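Local coordinates for tyrosine-protein phosphatase YwqE (Bacillus subtilis, PDB 3QY7) that removes phosphate from phosphotyrosine-containing proteins by metal-dependent hydrolysis on a PHP-like TIM-barrel scaffold, using manganese as its cofactor, at residues A[28-32]-A[33-37]; A[112-115]-A[116-120]; A[164-168]-A[169-173]; A[218-221]-A[222-226]. All coordinates share one frame; numbering follows the deposited sequence.

Contact 1 of 4, residues A[28-32]-A[33-37]; sequences AAVRQ and GIRTI
A29 and I34 meet where helix 19-31 ends and the chain turns into strand 36-38. The tight side is apolar and buried: the methyl CB of A29 lies 3.8 Å from CD1 of I37 and 4.1 Å from CB of I34, so that the small alanine lets two branched residues close in on the last helical turn. I37 reaches it because CG1 stands anti to the carbonyl carbon (chi1 -70°) and the chain then runs out extended to CD1. Beside this patch the backbone is tied off as a Schellman motif. I34 N donates to A29 O at 3.0 Å and G33 N to V30 O at 3.0 Å. G33 has positive phi, where a side chain would be jammed against the carbonyl O of Q32, hence the glycine.

The other part of the contact is looser and wet. R35 begins by pointing away, but bends at chi2 and chi3 and returns its guanidinium to the helix end. There NH1 donates to I34 O at 3.2 Å, with the acceptor in the guanidinium plane, while V30 CG2 touches the edge of the group, 3.8 Å from NH1. A water donates to both V30 O and I34 O, bridging helix end and loop.

The turn belongs to the beta-alpha-beta unit of strand 2-3, helix 19-31 and strand 36-38. I34 packs on D3 and T205, Q32 is hydrogen-bonded to Q206 and E207 of helix 205-216, and strand 36-38 runs parallel between strands 2-3 and 74-76.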
loop_
_atom_site.group_PDB
_atom_site.type_symbol
_atom_site.label_atom_id
_atom_site.label_comp_id
_atom_site.label_asym_id
_atom_site.label_seq_id
_atom_site.Cartn_x
_atom_site.Cartn_y
_atom_site.Cartn_z
ATOM N N ALA A 28 -0.135 -7.578 16.575
ATOM C CA ALA A 28 -0.437 -8.527 15.496
ATOM C C ALA A 28 0.604 -8.444 14.392
ATOM O O ALA A 28 1.047 -9.471 13.867
ATOM C CB ALA A 28 -1.801 -8.278 14.940
ATOM N N ALA A 29 0.989 -7.216 14.035
ATOM C CA ALA A 29 2.029 -6.986 13.039
ATOM C C ALA A 29 3.320 -7.688 13.426
ATOM O O ALA A 29 3.927 -8.373 12.613
ATOM C CB ALA A 29 2.267 -5.474 12.832
ATOM N N VAL A 30 3.705 -7.560 14.696
ATOM C CA VAL A 30 4.937 -8.150 15.169
ATOM C C VAL A 30 4.852 -9.681 15.081
ATOM O O VAL A 30 5.811 -10.328 14.654
ATOM C CB VAL A 30 5.248 -7.693 16.606
ATOM C CG1 VAL A 30 6.287 -8.588 17.254
ATOM C CG2 VAL A 30 5.736 -6.234 16.614
ATOM N N ARG A 31 3.706 -10.243 15.452
ATOM C CA ARG A 31 3.512 -11.710 15.364
ATOM C C ARG A 31 3.652 -12.219 13.916
ATOM O O ARG A 31 4.080 -13.352 13.684
ATOM C CB ARG A 31 2.198 -12.153 15.998
ATOM C CG ARG A 31 2.127 -11.916 17.515
ATOM C CD ARG A 31 0.942 -12.625 18.139
ATOM N NE ARG A 31 -0.273 -12.493 17.334
ATOM C CZ ARG A 31 -1.202 -11.551 17.488
ATOM N NH1 ARG A 31 -1.090 -10.621 18.440
ATOM N NH2 ARG A 31 -2.264 -11.554 16.683
ATOM N N GLN A 32 3.353 -11.344 12.959
ATOM C CA GLN A 32 3.459 -11.653 11.529
ATOM C C GLN A 32 4.859 -11.429 10.942
ATOM O O GLN A 32 5.080 -11.668 9.746
ATOM C CB GLN A 32 2.417 -10.819 10.745
ATOM C CG GLN A 32 0.974 -11.240 10.938
ATOM C CD GLN A 32 0.569 -12.416 10.057
ATOM O OE1 GLN A 32 1.403 -13.013 9.377
ATOM N NE2 GLN A 32 -0.723 -12.718 10.033
ATOM N N GLY A 33 5.807 -10.972 11.760
ATOM C CA GLY A 33 7.166 -10.730 11.294
ATOM C C GLY A 33 7.415 -9.339 10.752
ATOM O O GLY A 33 8.462 -9.077 10.180
ATOM N N ILE A 34 6.458 -8.435 10.948
ATOM C CA ILE A 34 6.633 -7.044 10.535
ATOM C C ILE A 34 7.349 -6.257 11.636
ATOM O O ILE A 34 6.950 -6.341 12.801
ATOM C CB ILE A 34 5.257 -6.417 10.188
ATOM C CG1 ILE A 34 4.598 -7.206 9.036
ATOM C CG2 ILE A 34 5.389 -4.916 9.899
ATOM C CD1 ILE A 34 3.089 -6.943 8.837
ATOM N N ARG A 35 8.411 -5.526 11.272
ATOM C CA ARG A 35 9.157 -4.695 12.235
ATOM C C ARG A 35 8.945 -3.215 11.962
ATOM O O ARG A 35 9.197 -2.372 12.825
ATOM C CB ARG A 35 10.679 -4.954 12.179
ATOM C CG ARG A 35 11.139 -6.357 11.807
ATOM C CD ARG A 35 10.579 -7.446 12.697
ATOM N NE ARG A 35 11.144 -7.446 14.046
ATOM C CZ ARG A 35 10.473 -7.122 15.151
ATOM N NH1 ARG A 35 9.196 -6.753 15.089
ATOM N NH2 ARG A 35 11.090 -7.175 16.326
ATOM N N THR A 36 8.506 -2.904 10.744
ATOM C CA THR A 36 8.415 -1.520 10.318
ATOM C C THR A 36 7.121 -1.355 9.539
ATOM O O THR A 36 6.860 -2.147 8.636
ATOM C CB THR A 36 9.600 -1.132 9.422
ATOM O OG1 THR A 36 10.837 -1.504 10.066
ATOM C CG2 THR A 36 9.592 0.372 9.128
ATOM N N ILE A 37 6.332 -0.337 9.889
ATOM C CA ILE A 37 5.095 -0.031 9.177
ATOM C C ILE A 37 5.169 1.383 8.666
ATOM O O ILE A 37 5.495 2.297 9.417
ATOM C CB ILE A 37 3.844 -0.178 10.088
ATOM C CG1 ILE A 37 3.621 -1.663 10.402
ATOM C CG2 ILE A 37 2.613 0.461 9.391
ATOM C CD1 ILE A 37 2.472 -1.965 11.353
HETATM O O HOH W 1 8.337 -9.044 13.990
#

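Contact 2 of 4, residues A[112-115]-A[116-120]; sequences DHVP and RYAEQ
P115 and Y117 make the closest apolar contact here, CB of the proline lying 3.5 Å from CE1 of the tyrosine. The ring meets that methylene obliquely, with CD1 and CZ somewhat farther off. Y117 gets there through its first torsion: CG sits between the backbone N and the carbonyl carbon (chi1 64°), which brings the CE1 side of the ring back to P115. A second apolar pair lies one step away, V114 CG1 against A118 CB at 4.0 Å. The alanine CB points toward the preceding residues and lies 3.3 Å from P115 O, where a short side chain is readily accommodated between the valine methyl and the turn.

The polar part is a single backbone bond. A118 N donates to P115 O at 3.1 Å, closing a type I beta turn from P115 to A118 that leads into helix 118-127, on the path from strand 104-108 to that helix in the TIM barrel. The N-H points fairly straight at its acceptor (161°). Proline suits the first place of the turn, because the turn uses its carbonyl O while asking nothing of its nitrogen, which has no hydrogen to give. R116, at the second place, is exposed to solvent, and its CB lies against the proline, 3.7 Å from P115 C.

Contacts with the surroundings divide in the same way. P115 and Y117 both pack on I83, and V114 on F109 and I143. V114 N is hydrogen-bonded to E142 of helix 141-145.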
loop_
_atom_site.group_PDB
_atom_site.type_symbol
_atom_site.label_atom_id
_atom_site.label_comp_id
_atom_site.label_asym_id
_atom_site.label_seq_id
_atom_site.Cartn_x
_atom_site.Cartn_y
_atom_site.Cartn_z
ATOM N N ASP A 112 -14.609 2.171 -8.405
ATOM C CA ASP A 112 -15.435 1.805 -9.558
ATOM C C ASP A 112 -14.773 2.013 -10.917
ATOM O O ASP A 112 -15.186 1.399 -11.901
ATOM C CB ASP A 112 -16.772 2.558 -9.515
ATOM C CG ASP A 112 -16.598 4.064 -9.584
ATOM O OD1 ASP A 112 -15.854 4.621 -8.752
ATOM O OD2 ASP A 112 -17.201 4.703 -10.470
ATOM N N HIS A 113 -13.770 2.886 -10.989
ATOM C CA HIS A 113 -13.138 3.172 -12.284
ATOM C C HIS A 113 -11.725 3.704 -12.135
ATOM O O HIS A 113 -11.322 4.130 -11.044
ATOM C CB HIS A 113 -13.979 4.174 -13.093
ATOM C CG HIS A 113 -13.967 5.563 -12.537
ATOM N ND1 HIS A 113 -13.380 6.625 -13.193
ATOM C CD2 HIS A 113 -14.458 6.061 -11.378
ATOM C CE1 HIS A 113 -13.512 7.718 -12.464
ATOM N NE2 HIS A 113 -14.164 7.405 -11.357
ATOM N N VAL A 114 -10.988 3.676 -13.241
ATOM C CA VAL A 114 -9.687 4.325 -13.326
ATOM C C VAL A 114 -9.903 5.675 -14.004
ATOM O O VAL A 114 -10.281 5.712 -15.180
ATOM C CB VAL A 114 -8.678 3.482 -14.118
ATOM C CG1 VAL A 114 -7.342 4.213 -14.243
ATOM C CG2 VAL A 114 -8.477 2.124 -13.444
ATOM N N PRO A 115 -9.684 6.785 -13.268
ATOM C CA PRO A 115 -9.859 8.111 -13.869
ATOM C C PRO A 115 -9.037 8.253 -15.150
ATOM O O PRO A 115 -7.908 7.749 -15.237
ATOM C CB PRO A 115 -9.352 9.055 -12.778
ATOM C CG PRO A 115 -9.645 8.316 -11.509
ATOM C CD PRO A 115 -9.316 6.884 -11.840
ATOM N N ARG A 116 -9.612 8.926 -16.149
ATOM C CA ARG A 116 -8.991 9.018 -17.464
ATOM C C ARG A 116 -7.646 9.746 -17.432
ATOM O O ARG A 116 -6.774 9.449 -18.235
ATOM C CB ARG A 116 -9.940 9.699 -18.455
ATOM C CG ARG A 116 -11.269 8.981 -18.654
ATOM C CD ARG A 116 -11.256 8.044 -19.860
ATOM N NE ARG A 116 -11.357 8.764 -21.133
ATOM C CZ ARG A 116 -12.494 9.201 -21.675
ATOM N NH1 ARG A 116 -13.659 9.004 -21.060
ATOM N NH2 ARG A 116 -12.469 9.847 -22.837
ATOM N N TYR A 117 -7.475 10.668 -16.486
ATOM C CA TYR A 117 -6.243 11.455 -16.403
ATOM C C TYR A 117 -5.106 10.744 -15.652
ATOM O O TYR A 117 -4.011 11.283 -15.538
ATOM C CB TYR A 117 -6.518 12.820 -15.766
ATOM C CG TYR A 117 -6.979 12.731 -14.331
ATOM C CD1 TYR A 117 -8.327 12.626 -14.021
ATOM C CD2 TYR A 117 -6.052 12.739 -13.282
ATOM C CE1 TYR A 117 -8.755 12.540 -12.713
ATOM C CE2 TYR A 117 -6.470 12.650 -11.959
ATOM C CZ TYR A 117 -7.818 12.547 -11.684
ATOM O OH TYR A 117 -8.254 12.453 -10.390
ATOM N N ALA A 118 -5.368 9.541 -15.139
ATOM C CA ALA A 118 -4.372 8.797 -14.367
ATOM C C ALA A 118 -3.018 8.665 -15.075
ATOM O O ALA A 118 -1.978 8.938 -14.474
ATOM C CB ALA A 118 -4.923 7.404 -13.986
ATOM N N GLU A 119 -3.028 8.263 -16.348
ATOM C CA GLU A 119 -1.790 8.056 -17.102
ATOM C C GLU A 119 -0.955 9.332 -17.205
ATOM O O GLU A 119 0.268 9.287 -17.054
ATOM C CB GLU A 119 -2.067 7.505 -18.509
ATOM C CG GLU A 119 -0.791 7.024 -19.212
ATOM C CD GLU A 119 -1.007 6.501 -20.628
ATOM O OE1 GLU A 119 -2.094 5.955 -20.926
ATOM O OE2 GLU A 119 -0.060 6.616 -21.438
ATOM N N GLN A 120 -1.636 10.447 -17.476
ATOM C CA GLN A 120 -0.998 11.762 -17.590
ATOM C C GLN A 120 -0.359 12.160 -16.260
ATOM O O GLN A 120 0.811 12.562 -16.220
ATOM C CB GLN A 120 -2.009 12.829 -18.064
ATOM C CG GLN A 120 -1.388 14.184 -18.464
ATOM C CD GLN A 120 -0.282 14.057 -19.509
ATOM O OE1 GLN A 120 -0.484 13.510 -20.598
ATOM N NE2 GLN A 120 0.895 14.555 -19.173
#

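Contact 3 of 4, residues A[164-168]-A[169-173]; sequences SGSLA and GIFGK
The backbone of G165 and I170 is joined by a hydrogen bond from I170 N to G165 O (3.2 Å), which with positive phi at G169 ends helix 164-168 in a Schellman motif. G169 N adds two weak bonds, to G165 O and to S166 O. Glycine is called for at G169, since at phi 90° a CB would run into the carbonyl O of A168. A type I beta turn from G169 to G172 follows, and G172 is the N-cap of helix 173-184, so one helix gives way to the next within four residues.

The side chains close over G165. I170 CG1 lies 3.6 Å from G165 CA, and F171 CE2 is 4.0 Å from the same atom. A CB on G165 would clash with both I170 and F171, so this place, too, suits glycine. I170 holds CG1 between its backbone N and carbonyl carbon (chi1 71°), which carries that methylene over the centre of the F171 ring, 3.8 Å above its plane. The phenyl ring thus has an aliphatic cover on one face, while its CD2 comes obliquely to S166 N.

F171 also makes a cation-pi contact with R139 and touches R201; its side chain is about 10 Å from a bound iron and from the bound magnesium. S166 points away from the turn, and its hydroxyl is hydrogen-bonded to E138. Between helix and turn sits a water that donates to S166 O and G172 O and accepts from F171 N, the last at 3.1 Å.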
loop_
_atom_site.group_PDB
_atom_site.type_symbol
_atom_site.label_atom_id
_atom_site.label_comp_id
_atom_site.label_asym_id
_atom_site.label_seq_id
_atom_site.Cartn_x
_atom_site.Cartn_y
_atom_site.Cartn_z
ATOM N N SER A 164 -2.406 -8.230 1.167
ATOM C CA SER A 164 -2.156 -9.565 1.723
ATOM C C SER A 164 -3.457 -10.325 1.842
ATOM O O SER A 164 -3.527 -11.467 1.410
ATOM C CB SER A 164 -1.469 -9.511 3.091
ATOM O OG SER A 164 -0.167 -8.929 3.013
ATOM N N GLY A 165 -4.479 -9.684 2.393
ATOM C CA GLY A 165 -5.757 -10.369 2.595
ATOM C C GLY A 165 -6.376 -10.909 1.317
ATOM O O GLY A 165 -7.002 -11.973 1.331
ATOM N N SER A 166 -6.215 -10.191 0.205
ATOM C CA SER A 166 -6.737 -10.641 -1.091
ATOM C C SER A 166 -6.148 -11.975 -1.501
ATOM O O SER A 166 -6.880 -12.898 -1.890
ATOM C CB SER A 166 -6.457 -9.606 -2.186
ATOM O OG SER A 166 -7.100 -8.387 -1.881
ATOM N N LEU A 167 -4.823 -12.066 -1.434
ATOM C CA LEU A 167 -4.086 -13.295 -1.685
ATOM C C LEU A 167 -4.447 -14.408 -0.704
ATOM O O LEU A 167 -4.476 -15.578 -1.100
ATOM C CB LEU A 167 -2.574 -13.036 -1.643
ATOM C CG LEU A 167 -2.019 -12.236 -2.837
ATOM C CD1 LEU A 167 -0.622 -11.731 -2.551
ATOM C CD2 LEU A 167 -2.057 -13.050 -4.141
ATOM N N ALA A 168 -4.735 -14.036 0.545
ATOM C CA ALA A 168 -5.011 -14.999 1.624
ATOM C C ALA A 168 -6.453 -15.511 1.594
ATOM O O ALA A 168 -6.782 -16.486 2.276
ATOM C CB ALA A 168 -4.691 -14.387 2.988
ATOM N N GLY A 169 -7.307 -14.851 0.815
ATOM C CA GLY A 169 -8.708 -15.264 0.651
ATOM C C GLY A 169 -9.716 -14.683 1.632
ATOM O O GLY A 169 -10.910 -15.020 1.553
ATOM N N ILE A 170 -9.274 -13.805 2.541
ATOM C CA ILE A 170 -10.181 -13.267 3.585
ATOM C C ILE A 170 -11.227 -12.280 3.062
ATOM O O ILE A 170 -12.148 -11.876 3.789
ATOM C CB ILE A 170 -9.433 -12.672 4.812
ATOM C CG1 ILE A 170 -8.742 -11.353 4.447
ATOM C CG2 ILE A 170 -8.478 -13.719 5.431
ATOM C CD1 ILE A 170 -8.122 -10.611 5.621
ATOM N N PHE A 171 -11.080 -11.889 1.804
ATOM C CA PHE A 171 -12.063 -11.037 1.166
ATOM C C PHE A 171 -12.793 -11.794 0.066
ATOM O O PHE A 171 -13.423 -11.196 -0.815
ATOM C CB PHE A 171 -11.423 -9.740 0.664
ATOM C CG PHE A 171 -10.762 -8.940 1.756
ATOM C CD1 PHE A 171 -11.466 -8.591 2.913
ATOM C CD2 PHE A 171 -9.434 -8.531 1.628
ATOM C CE1 PHE A 171 -10.862 -7.850 3.931
ATOM C CE2 PHE A 171 -8.815 -7.789 2.635
ATOM C CZ PHE A 171 -9.529 -7.449 3.794
ATOM N N GLY A 172 -12.668 -13.111 0.111
ATOM C CA GLY A 172 -13.422 -13.949 -0.770
ATOM C C GLY A 172 -12.621 -14.636 -1.814
ATOM O O GLY A 172 -11.533 -14.297 -1.994
ATOM N N LYS A 173 -13.204 -15.614 -2.474
ATOM C CA LYS A 173 -12.534 -16.534 -3.341
ATOM C C LYS A 173 -12.202 -15.886 -4.632
ATOM O O LYS A 173 -11.297 -16.271 -5.313
ATOM C CB LYS A 173 -13.478 -17.696 -3.654
ATOM C CG LYS A 173 -12.960 -19.036 -3.363
ATOM C CD LYS A 173 -13.909 -20.207 -3.828
ATOM C CE LYS A 173 -14.566 -20.028 -5.172
ATOM N NZ LYS A 173 -15.501 -21.148 -5.479
HETATM O O HOH W 2 -9.723 -12.553 -0.865
#

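Contact 4 of 4, residues A[218-221]-A[222-226]; sequences SELP and YMLTE
T225 and P221 meet at one carbonyl oxygen, P221 O, which takes two bonds from the same threonine. OG1 donates to it at 2.8 Å and the backbone N at 2.9 Å, and the two come from opposite faces of the carbonyl plane. The hydroxyl is brought back to the preceding turn because OG1 stands anti to the carbonyl carbon (chi1 -57°). A beta-branched hydroxyl residue suits this place: its polar atom is satisfied by the helix itself, while CG2 stands anti to the backbone N.

Next to this lies the apolar pair L220 and L224, four residues apart. Their CD1 methyls touch at 3.8 Å, the two side chains crossing obliquely. L220 has CG anti to its backbone N (chi1 178°), and the end of the side chain comes nearer to the next turn, where L224 lies.

These contacts lie in the first turns of helix 219-232, held by i to i+4 bonds. L224 N meets L220 O at 3.0 Å and M223 N meets E219 O at 3.1 Å, whereas Y222 N to S218 O is weak at 3.4 Å. Proline can occupy position 221 because, so near the start of the helix, its missing N-H costs little, and its buried ring then serves as an apolar surface.

Farther out, helix 205-216 packs against this face: L220 and P221 touch L212, and P221 and T225 touch L209. T225 also touches M1. On another side Y222 is exposed, while M223 reaches Q240 and E226 reaches F238.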
loop_
_atom_site.group_PDB
_atom_site.type_symbol
_atom_site.label_atom_id
_atom_site.label_comp_id
_atom_site.label_asym_id
_atom_site.label_seq_id
_atom_site.Cartn_x
_atom_site.Cartn_y
_atom_site.Cartn_z
ATOM N N SER A 218 9.858 -19.797 -4.315
ATOM C CA SER A 218 10.391 -18.952 -3.245
ATOM C C SER A 218 10.906 -17.589 -3.711
ATOM O O SER A 218 10.854 -16.597 -2.955
ATOM C CB SER A 218 11.508 -19.707 -2.514
ATOM O OG SER A 218 12.606 -19.929 -3.385
ATOM N N GLU A 219 11.390 -17.517 -4.945
ATOM C CA GLU A 219 12.072 -16.300 -5.393
ATOM C C GLU A 219 11.158 -15.106 -5.588
ATOM O O GLU A 219 11.564 -13.979 -5.335
ATOM C CB GLU A 219 12.933 -16.556 -6.632
ATOM C CG GLU A 219 14.091 -17.498 -6.339
ATOM C CD GLU A 219 15.031 -16.934 -5.289
ATOM O OE1 GLU A 219 14.975 -17.388 -4.121
ATOM O OE2 GLU A 219 15.814 -16.028 -5.640
ATOM N N LEU A 220 9.917 -15.351 -6.004
ATOM C CA LEU A 220 8.979 -14.255 -6.223
ATOM C C LEU A 220 8.585 -13.516 -4.920
ATOM O O LEU A 220 8.679 -12.282 -4.869
ATOM C CB LEU A 220 7.754 -14.755 -7.027
ATOM C CG LEU A 220 6.558 -13.858 -7.397
ATOM C CD1 LEU A 220 5.583 -13.766 -6.252
ATOM C CD2 LEU A 220 6.985 -12.479 -7.891
ATOM N N PRO A 221 8.155 -14.243 -3.868
ATOM C CA PRO A 221 7.814 -13.494 -2.653
ATOM C C PRO A 221 9.015 -12.800 -2.014
ATOM O O PRO A 221 8.832 -11.747 -1.392
ATOM C CB PRO A 221 7.197 -14.549 -1.726
ATOM C CG PRO A 221 7.576 -15.875 -2.333
ATOM C CD PRO A 221 7.697 -15.646 -3.788
ATOM N N TYR A 222 10.215 -13.365 -2.179
ATOM C CA TYR A 222 11.452 -12.708 -1.739
ATOM C C TYR A 222 11.574 -11.345 -2.440
ATOM O O TYR A 222 11.856 -10.325 -1.796
ATOM C CB TYR A 222 12.707 -13.582 -2.001
ATOM C CG TYR A 222 13.973 -12.887 -1.560
ATOM C CD1 TYR A 222 14.352 -12.905 -0.226
ATOM C CD2 TYR A 222 14.741 -12.143 -2.461
ATOM C CE1 TYR A 222 15.489 -12.221 0.206
ATOM C CE2 TYR A 222 15.874 -11.465 -2.048
ATOM C CZ TYR A 222 16.238 -11.507 -0.699
ATOM O OH TYR A 222 17.359 -10.853 -0.246
ATOM N N MET A 223 11.362 -11.342 -3.762
ATOM C CA MET A 223 11.457 -10.133 -4.594
ATOM C C MET A 223 10.409 -9.098 -4.143
ATOM O O MET A 223 10.718 -7.908 -3.955
ATOM C CB MET A 223 11.269 -10.518 -6.073
ATOM C CG MET A 223 11.422 -9.402 -7.092
ATOM S SD MET A 223 11.361 -9.967 -8.834
ATOM C CE MET A 223 12.689 -11.182 -8.841
ATOM N N LEU A 224 9.178 -9.514 -3.943
ATOM C CA LEU A 224 8.187 -8.564 -3.486
ATOM C C LEU A 224 8.498 -7.990 -2.098
ATOM O O LEU A 224 8.246 -6.889 -1.846
ATOM C CB LEU A 224 6.781 -9.150 -3.487
ATOM C CG LEU A 224 6.288 -9.671 -4.827
ATOM C CD1 LEU A 224 4.933 -10.346 -4.807
ATOM C CD2 LEU A 224 6.199 -8.558 -5.751
ATOM N N THR A 225 8.932 -8.844 -1.196
ATOM C CA THR A 225 9.285 -8.416 0.124
ATOM C C THR A 225 10.478 -7.465 0.114
ATOM O O THR A 225 10.485 -6.516 0.808
ATOM C CB THR A 225 9.587 -9.647 1.029
ATOM O OG1 THR A 225 8.478 -10.509 1.061
ATOM C CG2 THR A 225 10.000 -9.240 2.404
ATOM N N GLU A 226 11.535 -7.798 -0.619
ATOM C CA GLU A 226 12.700 -6.914 -0.681
ATOM C C GLU A 226 12.348 -5.580 -1.347
ATOM O O GLU A 226 13.003 -4.581 -1.099
ATOM C CB GLU A 226 13.913 -7.580 -1.351
ATOM C CG GLU A 226 13.826 -7.721 -2.866
ATOM C CD GLU A 226 15.115 -8.266 -3.483
ATOM O OE1 GLU A 226 15.025 -9.026 -4.481
ATOM O OE2 GLU A 226 16.216 -7.935 -2.974
#

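From the N terminus the four contacts follow in series, and none nests in or crosses another. Contacts 1 to 3 shape turns at helix ends, whereas contact 4 lies within the first turns of helix 219-232. Contact 1 ends helix 19-31 and passes into strand 36-38. Contact 2 leads from strand 104-108 into helix 118-127, on the opposite side of the chain's centre, about 33 Å from contact 1 between centres. Contact 3 joins helices 164-168 and 173-184. Contacts 1, 3 and 4 are all touched by helix 205-216, which ties these parts of the barrel together, though nearest atoms of contacts 3 and 4 remain about 6 Å apart.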